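Local coordinates for protein pyridoxamine 5-phosphate-dependent dehydrase (Escherichia coli, PDB 3B8X) that removes the C3'-hydroxyl group from GDP-4-keto-6-deoxy-D-mannose by a combined transamination and deoxygenation during L-colitose biosynthesis, at residues Glu82-Ala87 / Lys105-Asp110. The protein carries 1 engineered substitution. Residues are numbered along the deposited sequence; the frame is centred on the assembly and turned at random.
Sequences EIIVPA and KFVDID
Lys105 NZ sits off the end of the Glu82 carboxylate and out of its plane, 3.0 Å from Glu82 OE2 and 3.1 Å from Glu82 OE1, in a salt bridge of two weak hydrogen bonds. The ammonium also binds the Ala124 carbonyl, and Thr129 OG1 holds Glu82 OE2; these partners probably favour the ionised form of the buried Glu82. A bend at Lys105 chi3 (-102°) brings NZ to the carboxylate, and its methylenes run alongside Ile84, with Lys105 CB 3.8 Å from Ile84 CG1. On the same face, beneath helix 118-124, Ile84 CG2 meets Val107 CG2 at 3.5 Å. The backbones pair in parallel: Lys105 N gives a nearly straight bond (170°) to Ile83 O at 2.7 Å, Val85 N reaches Lys105 O, and Val107 N returns to Val85 O. This is the pairing of a beta-alpha-beta unit, strand 82-86, helix 91-99 and strand 103-107, in the mixed sheet of the large domain of a fold-type I enzyme. Val85 and Phe106, wholly apolar, lie buried on the other face under helix 91-99, whose Tyr94 touches both; the compact Val85 CG2 fills in beside the ring, 3.7 Å from Phe106 CD2. Pro86 has no N-H to give, at no cost to this pairing, because here Val85 N and Ala87 N are the donors. Its CA makes a CA-H...O contact of 3.3 Å with Val107 O, which also accepts a weak, bent bond from Ala87 N. Past the strand end, two acceptor oxygens suit Asp108 to bind the backbone N-H groups of Asn360 and Ala361 where helix 359-367 begins.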
ATOM      1  N   GLU B  82     -23.664  -8.214   1.023  1.00 26.43           N
ATOM      2  CA  GLU B  82     -23.217  -9.469   0.422  1.00 22.76           C
ATOM      3  C   GLU B  82     -22.480  -9.366  -0.917  1.00 19.08           C
ATOM      4  O   GLU B  82     -22.981  -8.770  -1.883  1.00 17.95           O
ATOM      5  CB  GLU B  82     -24.357 -10.486   0.301  1.00 16.73           C
ATOM      6  CG  GLU B  82     -23.885 -11.842  -0.296  1.00 22.51           C
ATOM      7  CD  GLU B  82     -25.026 -12.821  -0.551  1.00 39.32           C
ATOM      8  OE1 GLU B  82     -25.580 -13.330   0.457  1.00 41.67           O
ATOM      9  OE2 GLU B  82     -25.379 -13.044  -1.742  1.00 33.62           O
ATOM     10  N   ILE B  83     -21.298  -9.992  -0.951  1.00 21.90           N
ATOM     11  CA  ILE B  83     -20.462 -10.084  -2.151  1.00 16.33           C
ATOM     12  C   ILE B  83     -20.051 -11.568  -2.333  1.00 16.61           C
ATOM     13  O   ILE B  83     -19.610 -12.248  -1.376  1.00 17.70           O
ATOM     14  CB  ILE B  83     -19.232  -9.103  -2.142  1.00 21.44           C
ATOM     15  CG1 ILE B  83     -18.415  -9.240  -3.430  1.00 19.10           C
ATOM     16  CG2 ILE B  83     -18.296  -9.369  -0.980  1.00 12.63           C
ATOM     17  CD1 ILE B  83     -17.897  -7.937  -3.998  1.00 20.36           C
ATOM     18  N   ILE B  84     -20.245 -12.068  -3.557  1.00 20.86           N
ATOM     19  CA  ILE B  84     -19.930 -13.457  -3.920  1.00 11.28           C
ATOM     20  C   ILE B  84     -18.568 -13.432  -4.647  1.00 19.41           C
ATOM     21  O   ILE B  84     -18.286 -12.530  -5.434  1.00 10.83           O
ATOM     22  CB  ILE B  84     -20.963 -13.966  -4.977  1.00 28.40           C
ATOM     23  CG1 ILE B  84     -22.327 -14.236  -4.338  1.00 18.97           C
ATOM     24  CG2 ILE B  84     -20.449 -15.186  -5.742  1.00 17.19           C
ATOM     25  CD1 ILE B  84     -23.426 -14.380  -5.373  1.00 22.81           C
ATOM     26  N   VAL B  85     -17.716 -14.404  -4.356  1.00 15.52           N
ATOM     27  CA  VAL B  85     -16.410 -14.517  -5.001  1.00 11.84           C
ATOM     28  C   VAL B  85     -16.204 -16.020  -5.227  1.00 22.88           C
ATOM     29  O   VAL B  85     -16.757 -16.837  -4.458  1.00 12.41           O
ATOM     30  CB  VAL B  85     -15.273 -14.148  -4.014  1.00 26.13           C
ATOM     31  CG1 VAL B  85     -15.238 -12.665  -3.778  1.00 41.45           C
ATOM     32  CG2 VAL B  85     -15.446 -14.897  -2.709  1.00 18.68           C
ATOM     33  N   PRO B  86     -15.367 -16.378  -6.206  1.00 22.02           N
ATOM     34  CA  PRO B  86     -15.007 -17.795  -6.422  1.00 12.56           C
ATOM     35  C   PRO B  86     -14.104 -18.253  -5.276  1.00 21.41           C
ATOM     36  O   PRO B  86     -13.534 -17.444  -4.536  1.00 14.94           O
ATOM     37  CB  PRO B  86     -14.217 -17.761  -7.737  1.00 24.33           C
ATOM     38  CG  PRO B  86     -13.599 -16.386  -7.746  1.00 16.95           C
ATOM     39  CD  PRO B  86     -14.703 -15.493  -7.180  1.00 36.99           C
ATOM     40  N   ALA B  87     -14.013 -19.562  -5.117  1.00  5.26           N
ATOM     41  CA  ALA B  87     -13.294 -20.233  -4.051  1.00  3.22           C
ATOM     42  C   ALA B  87     -11.798 -20.223  -4.262  1.00  3.63           C
ATOM     43  O   ALA B  87     -11.064 -20.585  -3.361  1.00 16.19           O
ATOM     44  CB  ALA B  87     -13.782 -21.694  -3.924  1.00 11.29           C
ATOM     45  N   LYS B 105     -19.642 -14.392   0.272  1.00 12.97           N
ATOM     46  CA  LYS B 105     -20.275 -15.653  -0.116  1.00 23.37           C
ATOM     47  C   LYS B 105     -19.420 -16.431  -1.099  1.00 11.04           C
ATOM     48  O   LYS B 105     -19.303 -16.064  -2.282  1.00 19.13           O
ATOM     49  CB  LYS B 105     -21.616 -15.435  -0.784  1.00 21.87           C
ATOM     50  CG  LYS B 105     -22.454 -16.740  -0.825  1.00 19.62           C
ATOM     51  CD  LYS B 105     -23.836 -16.528  -1.507  1.00 44.71           C
ATOM     52  CE  LYS B 105     -25.037 -16.411  -0.523  1.00 42.66           C
ATOM     53  NZ  LYS B 105     -26.330 -15.842  -1.131  1.00 36.60           N
ATOM     54  N   PHE B 106     -18.869 -17.537  -0.628  1.00 11.24           N
ATOM     55  CA  PHE B 106     -18.010 -18.321  -1.490  1.00 17.45           C
ATOM     56  C   PHE B 106     -18.764 -19.266  -2.390  1.00 21.25           C
ATOM     57  O   PHE B 106     -19.697 -19.930  -1.966  1.00 19.50           O
ATOM     58  CB  PHE B 106     -16.977 -19.094  -0.686  1.00 12.30           C
ATOM     59  CG  PHE B 106     -15.951 -18.223  -0.026  1.00 27.28           C
ATOM     60  CD1 PHE B 106     -16.145 -17.752   1.266  1.00  4.64           C
ATOM     61  CD2 PHE B 106     -14.776 -17.886  -0.685  1.00 14.45           C
ATOM     62  CE1 PHE B 106     -15.204 -16.906   1.872  1.00 21.09           C
ATOM     63  CE2 PHE B 106     -13.782 -17.121  -0.042  1.00 14.63           C
ATOM     64  CZ  PHE B 106     -14.018 -16.620   1.234  1.00 30.06           C
ATOM     65  N   VAL B 107     -18.296 -19.350  -3.627  1.00 13.41           N
ATOM     66  CA  VAL B 107     -18.868 -20.254  -4.623  1.00 34.33           C
ATOM     67  C   VAL B 107     -17.763 -21.082  -5.291  1.00 20.76           C
ATOM     68  O   VAL B 107     -16.692 -20.550  -5.556  1.00 25.56           O
ATOM     69  CB  VAL B 107     -19.573 -19.444  -5.695  1.00 23.46           C
ATOM     70  CG1 VAL B 107     -20.128 -20.342  -6.792  1.00 11.79           C
ATOM     71  CG2 VAL B 107     -20.698 -18.627  -5.058  1.00 25.95           C
ATOM     72  N   ASP B 108     -18.024 -22.368  -5.532  1.00 16.64           N
ATOM     73  CA  ASP B 108     -17.079 -23.284  -6.188  1.00 15.06           C
ATOM     74  C   ASP B 108     -16.741 -22.832  -7.596  1.00 14.44           C
ATOM     75  O   ASP B 108     -17.462 -22.096  -8.284  1.00 13.92           O
ATOM     76  CB  ASP B 108     -17.709 -24.683  -6.355  1.00 11.23           C
ATOM     77  CG  ASP B 108     -16.703 -25.839  -6.201  1.00 16.00           C
ATOM     78  OD1 ASP B 108     -15.491 -25.617  -5.985  1.00 10.17           O
ATOM     79  OD2 ASP B 108     -17.127 -27.013  -6.284  1.00 16.87           O
ATOM     80  N   ILE B 109     -15.624 -23.369  -8.054  1.00 18.37           N
ATOM     81  CA  ILE B 109     -15.131 -23.068  -9.371  1.00 20.03           C
ATOM     82  C   ILE B 109     -15.487 -24.236 -10.257  1.00 15.23           C
ATOM     83  O   ILE B 109     -15.915 -25.316  -9.789  1.00 13.86           O
ATOM     84  CB  ILE B 109     -13.598 -22.988  -9.347  1.00 15.60           C
ATOM     85  CG1 ILE B 109     -13.029 -24.244  -8.688  1.00 21.36           C
ATOM     86  CG2 ILE B 109     -13.152 -21.752  -8.582  1.00 14.35           C
ATOM     87  CD1 ILE B 109     -11.806 -24.880  -9.430  1.00 10.87           C
ATOM     88  N   ASP B 110     -15.345 -23.973 -11.547  1.00 12.47           N
ATOM     89  CA  ASP B 110     -15.545 -24.964 -12.575  1.00 18.82           C
ATOM     90  C   ASP B 110     -14.143 -25.571 -12.711  1.00 14.54           C
ATOM     91  O   ASP B 110     -13.194 -24.829 -12.869  1.00 18.16           O
ATOM     92  CB  ASP B 110     -15.977 -24.260 -13.850  1.00 11.01           C
ATOM     93  CG  ASP B 110     -16.119 -25.217 -14.997  1.00 19.28           C
ATOM     94  OD1 ASP B 110     -15.131 -25.890 -15.276  1.00  9.59           O
ATOM     95  OD2 ASP B 110     -17.186 -25.316 -15.628  1.00 25.99           O
TER